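PDB 7JPJ: diaminopimelate decarboxylase from Phaeodactylum tricornutum, which probably uses pyridoxal 5'-phosphate to decarboxylate diaminopimelate, a reaction that yields lysine. Local coordinates for residues F110-C123 with F131-R145. Numbering follows the deposited sequence.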
ATOM      1  N   PHE A 110      22.126  11.926  11.124  1.00 25.04           N
ATOM      2  CA  PHE A 110      21.496  12.036  12.437  1.00 25.10           C
ATOM      3  C   PHE A 110      22.203  13.068  13.309  1.00 25.40           C
ATOM      4  O   PHE A 110      21.559  13.780  14.088  1.00 25.23           O
ATOM      5  CB  PHE A 110      21.473  10.671  13.125  1.00 25.87           C
ATOM      6  CG  PHE A 110      22.808  10.237  13.658  1.00 26.41           C
ATOM      7  CD1 PHE A 110      23.727   9.615  12.829  1.00 26.92           C
ATOM      8  CD2 PHE A 110      23.150  10.453  14.986  1.00 26.77           C
ATOM      9  CE1 PHE A 110      24.958   9.216  13.310  1.00 27.80           C
ATOM     10  CE2 PHE A 110      24.387  10.056  15.473  1.00 27.65           C
ATOM     11  CZ  PHE A 110      25.289   9.437  14.632  1.00 28.09           C
ATOM     12  N   ALA A 111      23.529  13.171  13.182  1.00 23.77           N
ATOM     13  CA  ALA A 111      24.285  14.114  14.001  1.00 24.91           C
ATOM     14  C   ALA A 111      23.858  15.549  13.727  1.00 24.82           C
ATOM     15  O   ALA A 111      23.793  16.372  14.648  1.00 25.30           O
ATOM     16  CB  ALA A 111      25.784  13.941  13.749  1.00 26.16           C
ATOM     17  N   ALA A 112      23.561  15.870  12.466  1.00 24.38           N
ATOM     18  CA  ALA A 112      23.082  17.210  12.141  1.00 24.29           C
ATOM     19  C   ALA A 112      21.755  17.497  12.830  1.00 23.47           C
ATOM     20  O   ALA A 112      21.537  18.603  13.342  1.00 23.80           O
ATOM     21  CB  ALA A 112      22.949  17.365  10.626  1.00 23.86           C
ATOM     22  N   LEU A 113      20.857  16.510  12.859  1.00 24.55           N
ATOM     23  CA  LEU A 113      19.567  16.697  13.515  1.00 23.80           C
ATOM     24  C   LEU A 113      19.728  16.853  15.023  1.00 24.40           C
ATOM     25  O   LEU A 113      19.095  17.724  15.632  1.00 24.37           O
ATOM     26  CB  LEU A 113      18.640  15.527  13.186  1.00 22.73           C
ATOM     27  CG  LEU A 113      18.464  15.200  11.700  1.00 22.17           C
ATOM     28  CD1 LEU A 113      17.603  13.962  11.512  1.00 21.25           C
ATOM     29  CD2 LEU A 113      17.872  16.381  10.947  1.00 21.95           C
ATOM     30  N   VAL A 114      20.574  16.023  15.641  1.00 23.40           N
ATOM     31  CA  VAL A 114      20.772  16.105  17.085  1.00 24.10           C
ATOM     32  C   VAL A 114      21.347  17.463  17.470  1.00 25.07           C
ATOM     33  O   VAL A 114      21.009  18.023  18.520  1.00 25.40           O
ATOM     34  CB  VAL A 114      21.669  14.948  17.570  1.00 24.74           C
ATOM     35  CG1 VAL A 114      21.882  15.031  19.076  1.00 25.54           C
ATOM     36  CG2 VAL A 114      21.059  13.609  17.197  1.00 24.02           C
ATOM     37  N   ASP A 115      22.210  18.023  16.617  1.00 24.75           N
ATOM     38  CA  ASP A 115      22.809  19.320  16.916  1.00 25.82           C
ATOM     39  C   ASP A 115      21.771  20.434  16.949  1.00 25.33           C
ATOM     40  O   ASP A 115      21.907  21.386  17.726  1.00 26.09           O
ATOM     41  CB  ASP A 115      23.897  19.643  15.894  1.00 26.54           C
ATOM     42  CG  ASP A 115      25.125  18.775  16.061  1.00 27.44           C
ATOM     43  OD1 ASP A 115      25.322  18.227  17.166  1.00 27.87           O
ATOM     44  OD2 ASP A 115      25.895  18.645  15.088  1.00 27.78           O
ATOM     45  N   MET A 116      20.733  20.341  16.119  1.00 25.69           N
ATOM     46  CA  MET A 116      19.694  21.362  16.105  1.00 26.24           C
ATOM     47  C   MET A 116      18.749  21.270  17.296  1.00 25.38           C
ATOM     48  O   MET A 116      17.971  22.202  17.518  1.00 26.18           O
ATOM     49  CB  MET A 116      18.891  21.278  14.805  1.00 25.80           C
ATOM     50  CG  MET A 116      19.528  22.006  13.637  1.00 29.28           C
ATOM     51  SD  MET A 116      18.691  21.673  12.073  1.00 28.26           S
ATOM     52  CE  MET A 116      18.462  19.900  12.175  1.00 24.61           C
ATOM     53  N   GLY A 117      18.795  20.180  18.060  1.00 25.92           N
ATOM     54  CA  GLY A 117      17.956  20.052  19.237  1.00 23.56           C
ATOM     55  C   GLY A 117      17.001  18.878  19.188  1.00 21.83           C
ATOM     56  O   GLY A 117      16.121  18.750  20.044  1.00 21.57           O
ATOM     57  N   VAL A 118      17.160  18.012  18.194  1.00 22.75           N
ATOM     58  CA  VAL A 118      16.310  16.834  18.064  1.00 21.39           C
ATOM     59  C   VAL A 118      16.758  15.786  19.073  1.00 20.91           C
ATOM     60  O   VAL A 118      17.934  15.403  19.111  1.00 21.10           O
ATOM     61  CB  VAL A 118      16.358  16.280  16.632  1.00 20.87           C
ATOM     62  CG1 VAL A 118      15.661  14.931  16.559  1.00 19.73           C
ATOM     63  CG2 VAL A 118      15.730  17.269  15.661  1.00 21.55           C
ATOM     64  N   LYS A 119      15.820  15.320  19.894  1.00 21.97           N
ATOM     65  CA  LYS A 119      16.108  14.279  20.871  1.00 21.52           C
ATOM     66  C   LYS A 119      16.025  12.910  20.208  1.00 20.73           C
ATOM     67  O   LYS A 119      15.042  12.600  19.529  1.00 20.31           O
ATOM     68  CB  LYS A 119      15.128  14.367  22.041  1.00 21.84           C
ATOM     69  CG  LYS A 119      15.053  15.745  22.685  1.00 22.93           C
ATOM     70  CD  LYS A 119      14.168  15.731  23.915  1.00 23.55           C
ATOM     71  CE  LYS A 119      14.213  17.062  24.649  1.00 24.90           C
ATOM     72  NZ  LYS A 119      13.622  18.170  23.851  1.00 25.30           N
ATOM     73  N   LEU A 120      17.057  12.094  20.401  1.00 21.02           N
ATOM     74  CA  LEU A 120      17.134  10.780  19.778  1.00 20.73           C
ATOM     75  C   LEU A 120      16.834   9.691  20.799  1.00 20.78           C
ATOM     76  O   LEU A 120      17.394   9.690  21.900  1.00 21.31           O
ATOM     77  CB  LEU A 120      18.515  10.545  19.161  1.00 21.27           C
ATOM     78  CG  LEU A 120      18.734   9.123  18.635  1.00 21.22           C
ATOM     79  CD1 LEU A 120      17.805   8.834  17.463  1.00 20.93           C
ATOM     80  CD2 LEU A 120      20.184   8.893  18.245  1.00 22.04           C
ATOM     81  N   ASN A 121      15.949   8.770  20.429  1.00 21.03           N
ATOM     82  CA  ASN A 121      15.711   7.552  21.193  1.00 21.96           C
ATOM     83  C   ASN A 121      16.417   6.413  20.467  1.00 22.19           C
ATOM     84  O   ASN A 121      15.986   5.997  19.387  1.00 22.01           O
ATOM     85  CB  ASN A 121      14.217   7.270  21.339  1.00 22.42           C
ATOM     86  CG  ASN A 121      13.517   8.271  22.240  1.00 22.64           C
ATOM     87  OD1 ASN A 121      14.145   8.915  23.083  1.00 22.78           O
ATOM     88  ND2 ASN A 121      12.207   8.409  22.066  1.00 22.84           N
ATOM     89  N   ALA A 122      17.511   5.926  21.049  1.00 22.03           N
ATOM     90  CA  ALA A 122      18.262   4.827  20.457  1.00 22.46           C
ATOM     91  C   ALA A 122      17.415   3.560  20.470  1.00 23.77           C
ATOM     92  O   ALA A 122      16.934   3.136  21.527  1.00 25.19           O
ATOM     93  CB  ALA A 122      19.569   4.612  21.214  1.00 23.16           C
ATOM     94  N   CYS A 123      17.233   2.951  19.301  1.00 23.91           N
ATOM     95  CA  CYS A 123      16.341   1.811  19.156  1.00 26.33           C
ATOM     96  C   CYS A 123      17.068   0.488  18.955  1.00 28.54           C
ATOM     97  O   CYS A 123      16.410  -0.552  18.856  1.00 31.39           O
ATOM     98  CB  CYS A 123      15.370   2.053  17.995  1.00 25.80           C
ATOM     99  SG  CYS A 123      14.229   3.435  18.286  1.00 23.84           S
ATOM    100  N   PHE A 131      25.779   6.697  17.922  1.00 24.67           N
ATOM    101  CA  PHE A 131      25.609   7.939  18.670  1.00 24.67           C
ATOM    102  C   PHE A 131      26.779   8.165  19.620  1.00 26.22           C
ATOM    103  O   PHE A 131      27.324   9.271  19.703  1.00 27.07           O
ATOM    104  CB  PHE A 131      24.286   7.902  19.436  1.00 23.59           C
ATOM    105  CG  PHE A 131      23.913   9.207  20.079  1.00 23.58           C
ATOM    106  CD1 PHE A 131      23.182  10.153  19.382  1.00 22.92           C
ATOM    107  CD2 PHE A 131      24.285   9.482  21.385  1.00 24.48           C
ATOM    108  CE1 PHE A 131      22.831  11.352  19.974  1.00 23.16           C
ATOM    109  CE2 PHE A 131      23.941  10.676  21.979  1.00 24.70           C
ATOM    110  CZ  PHE A 131      23.212  11.613  21.272  1.00 24.04           C
ATOM    111  N   GLY A 132      27.184   7.118  20.342  1.00 24.80           N
ATOM    112  CA  GLY A 132      28.278   7.262  21.289  1.00 26.52           C
ATOM    113  C   GLY A 132      29.618   7.512  20.622  1.00 28.04           C
ATOM    114  O   GLY A 132      30.457   8.244  21.152  1.00 29.55           O
ATOM    115  N   GLU A 133      29.843   6.898  19.456  1.00 28.17           N
ATOM    116  CA  GLU A 133      31.073   7.147  18.708  1.00 29.83           C
ATOM    117  C   GLU A 133      31.204   8.618  18.334  1.00 30.22           C
ATOM    118  O   GLU A 133      32.309   9.174  18.338  1.00 32.20           O
ATOM    119  CB  GLU A 133      31.114   6.275  17.448  1.00 29.64           C
ATOM    120  CG  GLU A 133      31.544   4.832  17.679  1.00 30.41           C
ATOM    121  CD  GLU A 133      31.473   3.979  16.415  1.00 30.29           C
ATOM    122  OE1 GLU A 133      31.828   2.782  16.489  1.00 31.15           O
ATOM    123  OE2 GLU A 133      31.067   4.499  15.351  1.00 29.58           O
ATOM    124  N   HIS A 134      30.085   9.268  18.015  1.00 27.83           N
ATOM    125  CA  HIS A 134      30.129  10.650  17.551  1.00 28.36           C
ATOM    126  C   HIS A 134      30.179  11.646  18.703  1.00 29.06           C
ATOM    127  O   HIS A 134      30.746  12.734  18.548  1.00 30.58           O
ATOM    128  CB  HIS A 134      28.919  10.936  16.660  1.00 26.68           C
ATOM    129  CG  HIS A 134      29.041  12.196  15.862  1.00 27.78           C
ATOM    130  ND1 HIS A 134      28.629  13.421  16.341  1.00 28.39           N
ATOM    131  CD2 HIS A 134      29.532  12.423  14.620  1.00 29.54           C
ATOM    132  CE1 HIS A 134      28.858  14.348  15.428  1.00 31.31           C
ATOM    133  NE2 HIS A 134      29.405  13.768  14.374  1.00 31.93           N
ATOM    134  N   TYR A 135      29.603  11.302  19.852  1.00 28.39           N
ATOM    135  CA  TYR A 135      29.538  12.183  21.012  1.00 29.09           C
ATOM    136  C   TYR A 135      30.255  11.566  22.205  1.00 30.32           C
ATOM    137  O   TYR A 135      29.768  11.605  23.335  1.00 30.17           O
ATOM    138  CB  TYR A 135      28.090  12.500  21.376  1.00 27.35           C
ATOM    139  CG  TYR A 135      27.325  13.213  20.286  1.00 26.40           C
ATOM    140  CD1 TYR A 135      27.658  14.509  19.915  1.00 27.64           C
ATOM    141  CD2 TYR A 135      26.265  12.596  19.636  1.00 24.56           C
ATOM    142  CE1 TYR A 135      26.964  15.168  18.919  1.00 27.06           C
ATOM    143  CE2 TYR A 135      25.563  13.248  18.639  1.00 23.93           C
ATOM    144  CZ  TYR A 135      25.916  14.535  18.283  1.00 25.18           C
ATOM    145  OH  TYR A 135      25.217  15.190  17.289  1.00 24.82           O
ATOM    146  N   ALA A 136      31.431  10.992  21.963  1.00 30.58           N
ATOM    147  CA  ALA A 136      32.141  10.248  22.995  1.00 31.94           C
ATOM    148  C   ALA A 136      32.622  11.175  24.106  1.00 33.77           C
ATOM    149  O   ALA A 136      33.302  12.174  23.845  1.00 35.34           O
ATOM    150  CB  ALA A 136      33.322   9.496  22.381  1.00 33.43           C
ATOM    151  N   GLY A 137      32.267  10.838  25.346  1.00 33.82           N
ATOM    152  CA  GLY A 137      32.695  11.572  26.524  1.00 35.75           C
ATOM    153  C   GLY A 137      32.370  13.052  26.506  1.00 35.96           C
ATOM    154  O   GLY A 137      33.279  13.884  26.438  1.00 38.08           O
ATOM    155  N   LYS A 138      31.083  13.400  26.580  1.00 34.27           N
ATOM    156  CA  LYS A 138      30.677  14.798  26.451  1.00 34.48           C
ATOM    157  C   LYS A 138      29.712  15.314  27.527  1.00 34.24           C
ATOM    158  O   LYS A 138      29.762  16.507  27.844  1.00 35.57           O
ATOM    159  CB  LYS A 138      30.092  15.037  25.056  1.00 32.77           C
ATOM    160  CG  LYS A 138      31.165  15.403  24.036  1.00 34.20           C
ATOM    161  CD  LYS A 138      30.615  15.573  22.631  1.00 32.77           C
ATOM    162  CE  LYS A 138      31.745  15.812  21.632  1.00 34.53           C
ATOM    163  NZ  LYS A 138      32.606  16.972  22.011  1.00 37.38           N
ATOM    164  N   GLY A 139      28.795  14.507  28.068  1.00 34.13           N
ATOM    165  CA  GLY A 139      28.328  13.248  27.529  1.00 32.25           C
ATOM    166  C   GLY A 139      26.896  13.472  27.104  1.00 30.19           C
ATOM    167  O   GLY A 139      26.038  13.799  27.927  1.00 30.09           O
ATOM    168  N   ALA A 140      26.648  13.320  25.807  1.00 31.97           N
ATOM    169  CA  ALA A 140      25.364  13.704  25.244  1.00 30.20           C
ATOM    170  C   ALA A 140      24.230  12.916  25.885  1.00 29.17           C
ATOM    171  O   ALA A 140      24.372  11.733  26.207  1.00 29.13           O
ATOM    172  CB  ALA A 140      25.372  13.489  23.732  1.00 29.11           C
ATOM    173  N   LYS A 141      23.106  13.593  26.095  1.00 28.45           N
ATOM    174  CA  LYS A 141      21.896  12.921  26.535  1.00 27.57           C
ATOM    175  C   LYS A 141      21.244  12.221  25.353  1.00 25.91           C
ATOM    176  O   LYS A 141      21.338  12.674  24.210  1.00 25.32           O
ATOM    177  CB  LYS A 141      20.921  13.913  27.174  1.00 27.90           C
ATOM    178  CG  LYS A 141      21.393  14.461  28.519  1.00 29.75           C
ATOM    179  CD  LYS A 141      20.982  15.914  28.740  1.00 30.55           C
ATOM    180  CE  LYS A 141      21.067  16.739  27.460  1.00 30.20           C
ATOM    181  NZ  LYS A 141      20.524  18.120  27.656  1.00 31.10           N
ATOM    182  N   VAL A 142      20.586  11.098  25.637  1.00 24.91           N
ATOM    183  CA  VAL A 142      19.978  10.282  24.595  1.00 23.66           C
ATOM    184  C   VAL A 142      18.870   9.463  25.231  1.00 23.62           C
ATOM    185  O   VAL A 142      18.895   9.185  26.433  1.00 24.66           O
ATOM    186  CB  VAL A 142      21.037   9.387  23.898  1.00 23.65           C
ATOM    187  CG1 VAL A 142      21.447   8.232  24.804  1.00 24.55           C
ATOM    188  CG2 VAL A 142      20.525   8.878  22.558  1.00 22.50           C
ATOM    189  N   GLY A 143      17.875   9.099  24.423  1.00 22.93           N
ATOM    190  CA  GLY A 143      16.830   8.196  24.845  1.00 23.38           C
ATOM    191  C   GLY A 143      17.138   6.769  24.429  1.00 23.84           C
ATOM    192  O   GLY A 143      17.925   6.524  23.518  1.00 23.21           O
ATOM    193  N   VAL A 144      16.508   5.822  25.120  1.00 21.70           N
ATOM    194  CA  VAL A 144      16.710   4.395  24.885  1.00 22.19           C
ATOM    195  C   VAL A 144      15.346   3.721  24.817  1.00 22.53           C
ATOM    196  O   VAL A 144      14.599   3.732  25.802  1.00 23.51           O
ATOM    197  CB  VAL A 144      17.569   3.745  25.983  1.00 23.66           C
ATOM    198  CG1 VAL A 144      17.830   2.285  25.659  1.00 24.37           C
ATOM    199  CG2 VAL A 144      18.883   4.492  26.148  1.00 23.66           C
ATOM    200  N   ARG A 145      15.025   3.128  23.667  1.00 20.97           N
ATOM    201  CA  ARG A 145      13.806   2.341  23.535  1.00 23.90           C
ATOM    202  C   ARG A 145      14.093   0.886  23.882  1.00 27.71           C
ATOM    203  O   ARG A 145      15.028   0.283  23.344  1.00 27.35           O
ATOM    204  CB  ARG A 145      13.216   2.432  22.126  1.00 22.50           C
ATOM    205  CG  ARG A 145      12.047   1.472  21.941  1.00 25.86           C
ATOM    206  CD  ARG A 145      11.147   1.823  20.770  1.00 23.83           C
ATOM    207  NE  ARG A 145      10.087   0.828  20.616  1.00 27.29           N
ATOM    208  CZ  ARG A 145       9.054   0.950  19.788  1.00 26.10           C
ATOM    209  NH1 ARG A 145       8.935   2.030  19.029  1.00 22.07           N
ATOM    210  NH2 ARG A 145       8.140  -0.010  19.717  1.00 29.09           N
TER
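Tyr135, just past the end of helix 125-134, reaches across to Val114 and Asp115 of helix 110-116. Its CB is turned toward that helix, and with CG anti to the carbonyl carbon (chi1 -61°) the ring is carried out beside Phe131, which brings OH to Asp115. Along one side of the ring, CD2 sits over the centre of the Phe131 face and CE2 meets Val114 CG1 at 4.1 Å; on the other side CD1 lies at the edge of the His134 ring, in its plane, and CE1 passes Asp115 OD1. CZ lies near both OD1 and Val114 CG1. At the tip, OH donates to Asp115 OD1 over 3.0 Å, arriving from above the carboxylate, whose plane stands 80° from the ring. A phenylalanine here would probably leave Asp115 without this hydroxyl mate. Next door, Ala111 CB covers one face of the His134 imidazole in a CH-pi contact. Val142 CG2 lies over the opposite face of Phe131, while Leu120 CD2 approaches its CD1 obliquely. Strands 119-122 and 141-147, joined through helix 125-134, form a beta-alpha-beta unit of the TIM-barrel-like pyridoxal-binding domain. Their parallel pairing runs from Gly143 N to Leu120 O (2.6 Å), through Ala122 N to Gly143 O, to Arg145 N bonding Ala122 O.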